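Local structure of carbohydrate kinase, FGGY (Novosphingobium aromaticivorans, 3H6E) at residues I9-K15 and T71-H77; K19-W23 and D424-L430; L48-G54 and W152-W156. The protein probably acts as a carbohydrate kinase of the FGGY family, transferring a phosphate group to a sugar. One frame throughout, in Å; residues are numbered along the deposited sequence.

Contact 1: residues I9-K15 and T71-H77; sequences IVIDLGK and TIVPVGH
Val75 N donates to Ile11 O at 2.7 Å and meets the carbonyl almost head-on (C=O...N 166°), in the shortest of five backbone bonds that join strand 9-13 to strand 71-76. Ile9 N, Ile11 N and Leu13 N give to Thr71 O, Val73 O and Val75 O, while Val73 N returns a bond to Ile9 O. Pro74 sits beside Ile11 without costing this parallel pair a bond, since its donors come from Val73 and Val75. On one face of the sheet, Val75 stands with CG1 anti to the backbone N (chi1 176°), which lays that methyl against the Asp12 carboxylate, 3.5 Å from OD1. Its other methyl, CG2, meets Val10 CG1 at 3.9 Å. Asp12 OD2 has a weak bond to Ser426 OG. On the opposite face Ile11 leans toward the neighbouring strand, its CD1 3.7 Å from Ile72 CG2, and helix 50-63 covers this face through Leu57 and Leu61. Beyond the strand ends, Lys15 CD lies over one face of the His77 ring and Leu13 O lies at its edge, 3.4 Å from CD2. The lysine chain bends, and its NZ forms a salt bridge with Asp95. An alanine in place of His77 would probably leave Lys15 CD without the ring face it lies over. Adjacent parallel strands at the middle of a mixed sheet, the first flanked by the antiparallel strand 17-23, are characteristic of the actin-like ATPase fold to which FGGY kinases belong.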
loop_
_atom_site.group_PDB
_atom_site.type_symbol
_atom_site.label_atom_id
_atom_site.label_comp_id
_atom_site.label_asym_id
_atom_site.label_seq_id
_atom_site.Cartn_x
_atom_site.Cartn_y
_atom_site.Cartn_z
ATOM N N ILE A 9 1.689 7.903 20.220
ATOM C CA ILE A 9 2.234 8.673 19.110
ATOM C C ILE A 9 2.590 7.786 17.920
ATOM O O ILE A 9 3.311 6.795 18.057
ATOM C CB ILE A 9 3.489 9.456 19.533
ATOM C CG1 ILE A 9 3.145 10.462 20.636
ATOM C CG2 ILE A 9 4.109 10.154 18.329
ATOM C CD1 ILE A 9 4.356 11.053 21.342
ATOM N N VAL A 10 2.080 8.150 16.749
ATOM C CA VAL A 10 2.376 7.411 15.533
ATOM C C VAL A 10 3.293 8.217 14.621
ATOM O O VAL A 10 3.010 9.372 14.306
ATOM C CB VAL A 10 1.092 7.067 14.761
ATOM C CG1 VAL A 10 1.412 6.142 13.599
ATOM C CG2 VAL A 10 0.058 6.436 15.692
ATOM N N ILE A 11 4.398 7.607 14.205
ATOM C CA ILE A 11 5.292 8.230 13.236
ATOM C C ILE A 11 5.136 7.555 11.878
ATOM O O ILE A 11 5.492 6.390 11.712
ATOM C CB ILE A 11 6.759 8.173 13.691
ATOM C CG1 ILE A 11 6.987 6.956 14.585
ATOM C CG2 ILE A 11 7.127 9.429 14.451
ATOM C CD1 ILE A 11 8.261 7.032 15.404
ATOM N N ASP A 12 4.585 8.289 10.916
ATOM C CA ASP A 12 4.321 7.740 9.593
ATOM C C ASP A 12 5.228 8.374 8.553
ATOM O O ASP A 12 4.871 9.369 7.923
ATOM C CB ASP A 12 2.857 7.942 9.202
ATOM C CG ASP A 12 2.467 7.136 7.981
ATOM O OD1 ASP A 12 3.367 6.771 7.197
ATOM O OD2 ASP A 12 1.261 6.865 7.806
ATOM N N LEU A 13 6.399 7.779 8.374
ATOM C CA LEU A 13 7.390 8.302 7.452
ATOM C C LEU A 13 7.225 7.681 6.066
ATOM O O LEU A 13 8.011 6.834 5.641
ATOM C CB LEU A 13 8.781 8.060 8.030
ATOM C CG LEU A 13 8.788 8.582 9.473
ATOM C CD1 LEU A 13 9.785 7.856 10.351
ATOM C CD2 LEU A 13 9.012 10.088 9.512
ATOM N N GLY A 14 6.178 8.115 5.370
ATOM C CA GLY A 14 5.870 7.606 4.050
ATOM C C GLY A 14 6.821 8.127 2.992
ATOM O O GLY A 14 7.844 8.739 3.302
ATOM N N LYS A 15 6.472 7.894 1.732
ATOM C CA LYS A 15 7.363 8.239 0.634
ATOM C C LYS A 15 7.304 9.718 0.263
ATOM O O LYS A 15 8.336 10.335 0.001
ATOM C CB LYS A 15 7.085 7.362 -0.589
ATOM C CG LYS A 15 8.190 7.405 -1.631
ATOM C CD LYS A 15 9.564 7.359 -0.974
ATOM C CE LYS A 15 10.664 7.079 -1.991
ATOM N NZ LYS A 15 10.615 8.016 -3.149
ATOM N N THR A 71 3.114 4.933 24.635
ATOM C CA THR A 71 3.450 4.099 23.485
ATOM C C THR A 71 3.703 4.915 22.222
ATOM O O THR A 71 2.988 5.877 21.933
ATOM C CB THR A 71 2.337 3.068 23.185
ATOM O OG1 THR A 71 2.182 2.179 24.298
ATOM C CG2 THR A 71 2.683 2.255 21.951
ATOM N N ILE A 72 4.734 4.524 21.479
ATOM C CA ILE A 72 4.960 5.028 20.131
ATOM C C ILE A 72 4.964 3.850 19.160
ATOM O O ILE A 72 5.554 2.807 19.441
ATOM C CB ILE A 72 6.307 5.752 20.001
ATOM C CG1 ILE A 72 6.422 6.876 21.025
ATOM C CG2 ILE A 72 6.485 6.301 18.592
ATOM C CD1 ILE A 72 7.779 7.552 21.005
ATOM N N VAL A 73 4.300 4.014 18.021
ATOM C CA VAL A 73 4.313 2.988 16.985
ATOM C C VAL A 73 4.713 3.564 15.628
ATOM O O VAL A 73 4.084 4.496 15.134
ATOM C CB VAL A 73 2.971 2.239 16.897
ATOM C CG1 VAL A 73 1.818 3.161 17.250
ATOM C CG2 VAL A 73 2.797 1.612 15.513
ATOM N N PRO A 74 5.778 3.007 15.032
ATOM C CA PRO A 74 6.400 3.470 13.786
ATOM C C PRO A 74 5.706 2.920 12.549
ATOM O O PRO A 74 5.233 1.786 12.561
ATOM C CB PRO A 74 7.824 2.895 13.866
ATOM C CG PRO A 74 7.929 2.225 15.225
ATOM C CD PRO A 74 6.535 1.900 15.630
ATOM N N VAL A 75 5.655 3.726 11.493
ATOM C CA VAL A 75 5.069 3.321 10.221
ATOM C C VAL A 75 5.963 3.794 9.080
ATOM O O VAL A 75 6.367 4.957 9.040
ATOM C CB VAL A 75 3.666 3.918 10.025
ATOM C CG1 VAL A 75 3.126 3.561 8.649
ATOM C CG2 VAL A 75 2.725 3.438 11.116
ATOM N N GLY A 76 6.272 2.893 8.155
ATOM C CA GLY A 76 7.157 3.225 7.054
ATOM C C GLY A 76 6.663 2.742 5.707
ATOM O O GLY A 76 6.070 1.669 5.593
ATOM N N HIS A 77 6.898 3.547 4.681
ATOM C CA HIS A 77 6.633 3.121 3.322
ATOM C C HIS A 77 7.539 1.930 3.004
ATOM O O HIS A 77 8.562 1.718 3.663
ATOM C CB HIS A 77 6.893 4.269 2.347
ATOM C CG HIS A 77 8.346 4.563 2.137
ATOM N ND1 HIS A 77 9.120 3.871 1.232
ATOM C CD2 HIS A 77 9.166 5.475 2.713
ATOM C CE1 HIS A 77 10.356 4.339 1.263
ATOM N NE2 HIS A 77 10.409 5.313 2.152
#

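Contact 2: residues K19-W23 and D424-L430; sequences KVSLW and DVSFGAL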
loop_
_atom_site.group_PDB
_atom_site.type_symbol
_atom_site.label_atom_id
_atom_site.label_comp_id
_atom_site.label_asym_id
_atom_site.label_seq_id
_atom_site.Cartn_x
_atom_site.Cartn_y
_atom_site.Cartn_z
ATOM N N LYS A 19 4.406 12.104 8.611
ATOM C CA LYS A 19 3.426 12.623 9.553
ATOM C C LYS A 19 3.665 12.090 10.959
ATOM O O LYS A 19 3.804 10.886 11.162
ATOM C CB LYS A 19 2.013 12.237 9.108
ATOM C CG LYS A 19 1.798 12.273 7.602
ATOM C CD LYS A 19 0.333 12.057 7.247
ATOM C CE LYS A 19 0.058 12.390 5.785
ATOM N NZ LYS A 19 -1.401 12.391 5.467
ATOM N N VAL A 20 3.710 12.994 11.930
ATOM C CA VAL A 20 3.737 12.603 13.330
ATOM C C VAL A 20 2.408 12.990 13.965
ATOM O O VAL A 20 1.917 14.102 13.766
ATOM C CB VAL A 20 4.899 13.260 14.087
ATOM C CG1 VAL A 20 4.919 12.788 15.534
ATOM C CG2 VAL A 20 6.221 12.945 13.399
ATOM N N SER A 21 1.825 12.069 14.725
ATOM C CA SER A 21 0.469 12.257 15.223
ATOM C C SER A 21 0.291 11.857 16.685
ATOM O O SER A 21 0.842 10.857 17.141
ATOM C CB SER A 21 -0.515 11.483 14.347
ATOM O OG SER A 21 -0.109 10.136 14.176
ATOM N N LEU A 22 -0.501 12.646 17.408
ATOM C CA LEU A 22 -0.767 12.401 18.821
ATOM C C LEU A 22 -2.227 12.027 19.036
ATOM O O LEU A 22 -3.124 12.783 18.672
ATOM C CB LEU A 22 -0.431 13.644 19.641
ATOM C CG LEU A 22 -0.668 13.552 21.147
ATOM C CD1 LEU A 22 0.425 12.733 21.824
ATOM C CD2 LEU A 22 -0.748 14.945 21.745
ATOM N N TRP A 23 -2.460 10.865 19.639
ATOM C CA TRP A 23 -3.815 10.351 19.814
ATOM C C TRP A 23 -4.146 10.090 21.281
ATOM O O TRP A 23 -3.252 9.989 22.122
ATOM C CB TRP A 23 -3.997 9.058 19.014
ATOM C CG TRP A 23 -3.719 9.211 17.549
ATOM C CD1 TRP A 23 -2.513 9.470 16.963
ATOM C CD2 TRP A 23 -4.669 9.103 16.481
ATOM N NE1 TRP A 23 -2.656 9.540 15.600
ATOM C CE2 TRP A 23 -3.969 9.315 15.277
ATOM C CE3 TRP A 23 -6.044 8.850 16.426
ATOM C CZ2 TRP A 23 -4.594 9.281 14.033
ATOM C CZ3 TRP A 23 -6.664 8.818 15.190
ATOM C CH2 TRP A 23 -5.939 9.034 14.010
ATOM N N ASP A 424 -7.747 9.723 9.418
ATOM C CA ASP A 424 -6.355 10.044 9.147
ATOM C C ASP A 424 -5.607 8.776 8.764
ATOM O O ASP A 424 -5.816 7.714 9.353
ATOM C CB ASP A 424 -5.681 10.709 10.343
ATOM C CG ASP A 424 -4.239 11.096 10.052
ATOM O OD1 ASP A 424 -4.023 12.135 9.386
ATOM O OD2 ASP A 424 -3.327 10.359 10.490
ATOM N N VAL A 425 -4.733 8.897 7.775
ATOM C CA VAL A 425 -4.031 7.750 7.217
ATOM C C VAL A 425 -3.302 6.921 8.281
ATOM O O VAL A 425 -3.028 5.736 8.071
ATOM C CB VAL A 425 -3.033 8.196 6.126
ATOM C CG1 VAL A 425 -1.741 8.702 6.755
ATOM C CG2 VAL A 425 -2.756 7.059 5.160
ATOM N N SER A 426 -3.008 7.535 9.425
ATOM C CA SER A 426 -2.191 6.893 10.458
ATOM C C SER A 426 -2.984 6.146 11.540
ATOM O O SER A 426 -2.392 5.549 12.443
ATOM C CB SER A 426 -1.259 7.919 11.123
ATOM O OG SER A 426 -0.294 8.423 10.211
ATOM N N PHE A 427 -4.310 6.170 11.455
ATOM C CA PHE A 427 -5.127 5.563 12.504
ATOM C C PHE A 427 -4.800 4.093 12.738
ATOM O O PHE A 427 -4.646 3.660 13.881
ATOM C CB PHE A 427 -6.623 5.708 12.219
ATOM C CG PHE A 427 -7.481 4.834 13.094
ATOM C CD1 PHE A 427 -7.600 5.096 14.450
ATOM C CD2 PHE A 427 -8.146 3.739 12.567
ATOM C CE1 PHE A 427 -8.374 4.291 15.262
ATOM C CE2 PHE A 427 -8.925 2.930 13.374
ATOM C CZ PHE A 427 -9.040 3.208 14.724
ATOM N N GLY A 428 -4.708 3.331 11.652
ATOM C CA GLY A 428 -4.528 1.893 11.729
ATOM C C GLY A 428 -3.644 1.412 12.860
ATOM O O GLY A 428 -3.994 0.475 13.572
ATOM N N ALA A 429 -2.495 2.056 13.028
ATOM C CA ALA A 429 -1.509 1.634 14.019
ATOM C C ALA A 429 -2.065 1.543 15.443
ATOM O O ALA A 429 -1.644 0.692 16.222
ATOM C CB ALA A 429 -0.299 2.551 13.978
ATOM N N LEU A 430 -2.998 2.422 15.789
ATOM C CA LEU A 430 -3.625 2.377 17.107
ATOM C C LEU A 430 -4.167 0.988 17.420
ATOM O O LEU A 430 -4.078 0.514 18.554
ATOM C CB LEU A 430 -4.757 3.400 17.196
ATOM C CG LEU A 430 -4.405 4.806 17.685
ATOM C CD1 LEU A 430 -3.227 5.391 16.926
ATOM C CD2 LEU A 430 -5.621 5.712 17.582
#
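Lys19 crosses Val425 at about a right angle, its extended chain carrying NZ to 3.9 Å from Val425 CG1. The ammonium also stands 4.7 Å from Asp424 OD1, too far for a salt bridge but near enough that the opposite charges probably attract. Arg32 makes a long, weak ion pair with Asp424 and brings a second positive charge near Lys19. Two residues on, Ser21 OG comes to 3.9 Å from Ser426 CB. This hydroxyl is gripped from two directions: it bonds to Val10 O on the adjoining strand and accepts from Trp23 NE1 at 3.0 Å, nearly straight (162°) and in the indole plane. The bond helps fix the rotation of the tryptophan. Facing this strand, residues 424-427 make a type I beta turn combined with an Asx turn, in which Asp424 OD2 takes Ser426 N at 3.0 Å from above the carboxylate plane. The turn is part of the C-terminal FGGY sequence, and here it packs on strand 17-23, next to strand 9-13 in the mixed sheet of the actin-like ATPase fold. Trp23, with CG beside the backbone N (chi1 -57°), carries its six-membered ring to the turn. Asp424 OD2 lies at the ring edge near CZ2, while CH2 presses on Phe427 CB at 3.8 Å. The Phe427 ring itself is inclined at 46° to the indole, an oblique pairing. Over one indole face, Leu430 CD1 makes a CH-pi contact, 4.0 Å from the centroid of the Trp23 five-membered ring, and CD2 of the same leucine lies by CE3.

Contact 3: residues L48-G54 and W152-W156; sequences LDAPDTG and WAQYW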
loop_
_atom_site.group_PDB
_atom_site.type_symbol
_atom_site.label_atom_id
_atom_site.label_comp_id
_atom_site.label_asym_id
_atom_site.label_seq_id
_atom_site.Cartn_x
_atom_site.Cartn_y
_atom_site.Cartn_z
ATOM N N LEU A 48 16.756 8.349 0.828
ATOM C CA LEU A 48 15.848 8.752 1.891
ATOM C C LEU A 48 16.660 9.566 2.888
ATOM O O LEU A 48 17.757 9.164 3.277
ATOM C CB LEU A 48 15.246 7.527 2.578
ATOM C CG LEU A 48 13.929 6.969 2.030
ATOM C CD1 LEU A 48 13.766 7.272 0.550
ATOM C CD2 LEU A 48 13.838 5.473 2.300
ATOM N N ASP A 49 16.139 10.719 3.290
ATOM C CA ASP A 49 16.885 11.603 4.174
ATOM C C ASP A 49 16.710 11.201 5.631
ATOM O O ASP A 49 15.964 11.836 6.373
ATOM C CB ASP A 49 16.461 13.057 3.971
ATOM C CG ASP A 49 17.474 14.040 4.524
ATOM O OD1 ASP A 49 18.356 13.613 5.302
ATOM O OD2 ASP A 49 17.387 15.238 4.177
ATOM N N ALA A 50 17.412 10.146 6.033
ATOM C CA ALA A 50 17.303 9.609 7.386
ATOM C C ALA A 50 17.821 10.563 8.464
ATOM O O ALA A 50 17.101 10.871 9.413
ATOM C CB ALA A 50 18.008 8.254 7.483
ATOM N N PRO A 51 19.072 11.033 8.327
ATOM C CA PRO A 51 19.626 11.896 9.375
ATOM C C PRO A 51 18.705 13.075 9.655
ATOM O O PRO A 51 18.387 13.360 10.808
ATOM C CB PRO A 51 20.938 12.401 8.759
ATOM C CG PRO A 51 21.285 11.403 7.715
ATOM C CD PRO A 51 19.982 10.904 7.175
ATOM N N ASP A 52 18.266 13.735 8.589
ATOM C CA ASP A 52 17.492 14.961 8.701
ATOM C C ASP A 52 16.076 14.724 9.224
ATOM O O ASP A 52 15.557 15.519 10.008
ATOM C CB ASP A 52 17.448 15.668 7.349
ATOM C CG ASP A 52 16.790 17.020 7.425
ATOM O OD1 ASP A 52 17.263 17.872 8.209
ATOM O OD2 ASP A 52 15.806 17.233 6.689
ATOM N N THR A 53 15.447 13.642 8.785
ATOM C CA THR A 53 14.111 13.313 9.266
ATOM C C THR A 53 14.160 12.988 10.753
ATOM O O THR A 53 13.244 13.330 11.507
ATOM C CB THR A 53 13.498 12.133 8.498
ATOM O OG1 THR A 53 13.190 12.547 7.162
ATOM C CG2 THR A 53 12.224 11.660 9.180
ATOM N N GLY A 54 15.240 12.331 11.167
ATOM C CA GLY A 54 15.462 12.029 12.567
ATOM C C GLY A 54 15.430 13.297 13.396
ATOM O O GLY A 54 14.914 13.309 14.513
ATOM N N TRP A 152 12.715 -0.122 6.577
ATOM C CA TRP A 152 12.597 1.315 6.811
ATOM C C TRP A 152 11.760 1.648 8.048
ATOM O O TRP A 152 12.179 2.432 8.900
ATOM C CB TRP A 152 12.009 1.970 5.560
ATOM C CG TRP A 152 11.724 3.444 5.647
ATOM C CD1 TRP A 152 10.520 4.054 5.445
ATOM C CD2 TRP A 152 12.663 4.493 5.921
ATOM N NE1 TRP A 152 10.649 5.413 5.581
ATOM C CE2 TRP A 152 11.954 5.709 5.874
ATOM C CE3 TRP A 152 14.030 4.520 6.204
ATOM C CZ2 TRP A 152 12.564 6.938 6.107
ATOM C CZ3 TRP A 152 14.633 5.742 6.434
ATOM C CH2 TRP A 152 13.902 6.933 6.384
ATOM N N ALA A 153 10.583 1.042 8.151
ATOM C CA ALA A 153 9.701 1.285 9.284
ATOM C C ALA A 153 10.382 0.942 10.610
ATOM O O ALA A 153 10.319 1.710 11.573
ATOM C CB ALA A 153 8.413 0.492 9.126
ATOM N N GLN A 154 11.030 -0.219 10.652
ATOM C CA GLN A 154 11.694 -0.683 11.865
ATOM C C GLN A 154 12.927 0.148 12.170
ATOM O O GLN A 154 13.393 0.183 13.310
ATOM C CB GLN A 154 12.072 -2.163 11.752
ATOM C CG GLN A 154 10.901 -3.105 11.922
ATOM C CD GLN A 154 9.777 -2.798 10.953
ATOM O OE1 GLN A 154 8.683 -2.411 11.360
ATOM N NE2 GLN A 154 10.050 -2.947 9.661
ATOM N N TYR A 155 13.463 0.814 11.152
ATOM C CA TYR A 155 14.664 1.613 11.352
ATOM C C TYR A 155 14.388 2.688 12.385
ATOM O O TYR A 155 15.240 3.020 13.211
ATOM C CB TYR A 155 15.148 2.269 10.058
ATOM C CG TYR A 155 16.113 3.387 10.354
ATOM C CD1 TYR A 155 17.423 3.114 10.716
ATOM C CD2 TYR A 155 15.705 4.716 10.325
ATOM C CE1 TYR A 155 18.309 4.131 11.014
ATOM C CE2 TYR A 155 16.586 5.741 10.619
ATOM C CZ TYR A 155 17.888 5.441 10.963
ATOM O OH TYR A 155 18.779 6.448 11.258
ATOM N N TRP A 156 13.181 3.227 12.331
ATOM C CA TRP A 156 12.808 4.318 13.205
ATOM C C TRP A 156 12.545 3.826 14.620
ATOM O O TRP A 156 12.744 4.559 15.585
ATOM C CB TRP A 156 11.619 5.068 12.610
ATOM C CG TRP A 156 12.005 5.704 11.322
ATOM C CD1 TRP A 156 11.625 5.326 10.066
ATOM C CD2 TRP A 156 12.909 6.803 11.154
ATOM N NE1 TRP A 156 12.216 6.140 9.130
ATOM C CE2 TRP A 156 13.010 7.054 9.772
ATOM C CE3 TRP A 156 13.634 7.606 12.041
ATOM C CZ2 TRP A 156 13.805 8.079 9.255
ATOM C CZ3 TRP A 156 14.422 8.619 11.527
ATOM C CH2 TRP A 156 14.503 8.845 10.147
#
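Trp156 and Trp152 reach from helix 152-159 to the first turn of helix 50-63, where Ala50 lies within range of both indoles. The outer corner of Trp156 does most of its touching: CH2 lies 3.4 Å from Ala50 O, which sits at the ring edge near its plane, and 3.7 Å from Thr53 CG2. Its CZ3 comes within 3.7 Å of Gly54 CA, the glycine backbone packing directly on the ring. Trp152 is covered on both faces. Leu48 CD2 rests over the centre of its six-membered ring in a CH-pi contact, 3.9 Å from the centroid, and Trp156 NE1 lies over the other face, toward the rim. At its edge, CZ3 meets Ala50 CB at 4.3 Å. The polar end of Trp152, NE1, bonds to Leu13 O. Asp49 caps the helix start, OD1 accepting from Asp52 N at 3.3 Å. Asp49 O takes Thr53 N and Thr53 OG1 (3.0 Å) from opposite faces of its plane. With OG1 thus held beside the backbone N (chi1 -70°), Thr53 turns its methyl to Trp156. The short helical segments cross at -47° with axes 12.5 Å apart, a wide separation filled by these aromatic rings. The pair sits beside the end of strand 9-13, where Thr53 and Trp156 both touch Leu13. Strand 88-89 flanks it through Leu89, which meets Ala50 and Tyr155, and Pro93 packs on Ala50 and Trp152.

How the contacts relate
All three contacts are largely buried and lie on the same side of the chain's centre, but they differ in what holds them. Contact 1 is a backbone-bonded strand pair. Contacts 2 and 3, to which it is adjacent, depend on side chains, with tryptophans doing most of the packing. Contact 2 shares the sheet of contact 1: strand 17-23 bonds to strand 9-13, and Ala429 packs on Val73. Its lysine end is more open than its indole end. Contact 3 instead joins helices by the opposite face of that sheet, linked to contact 1 through Leu13. Contacts 2 and 3 do not touch, their nearest atoms being about 7 Å apart.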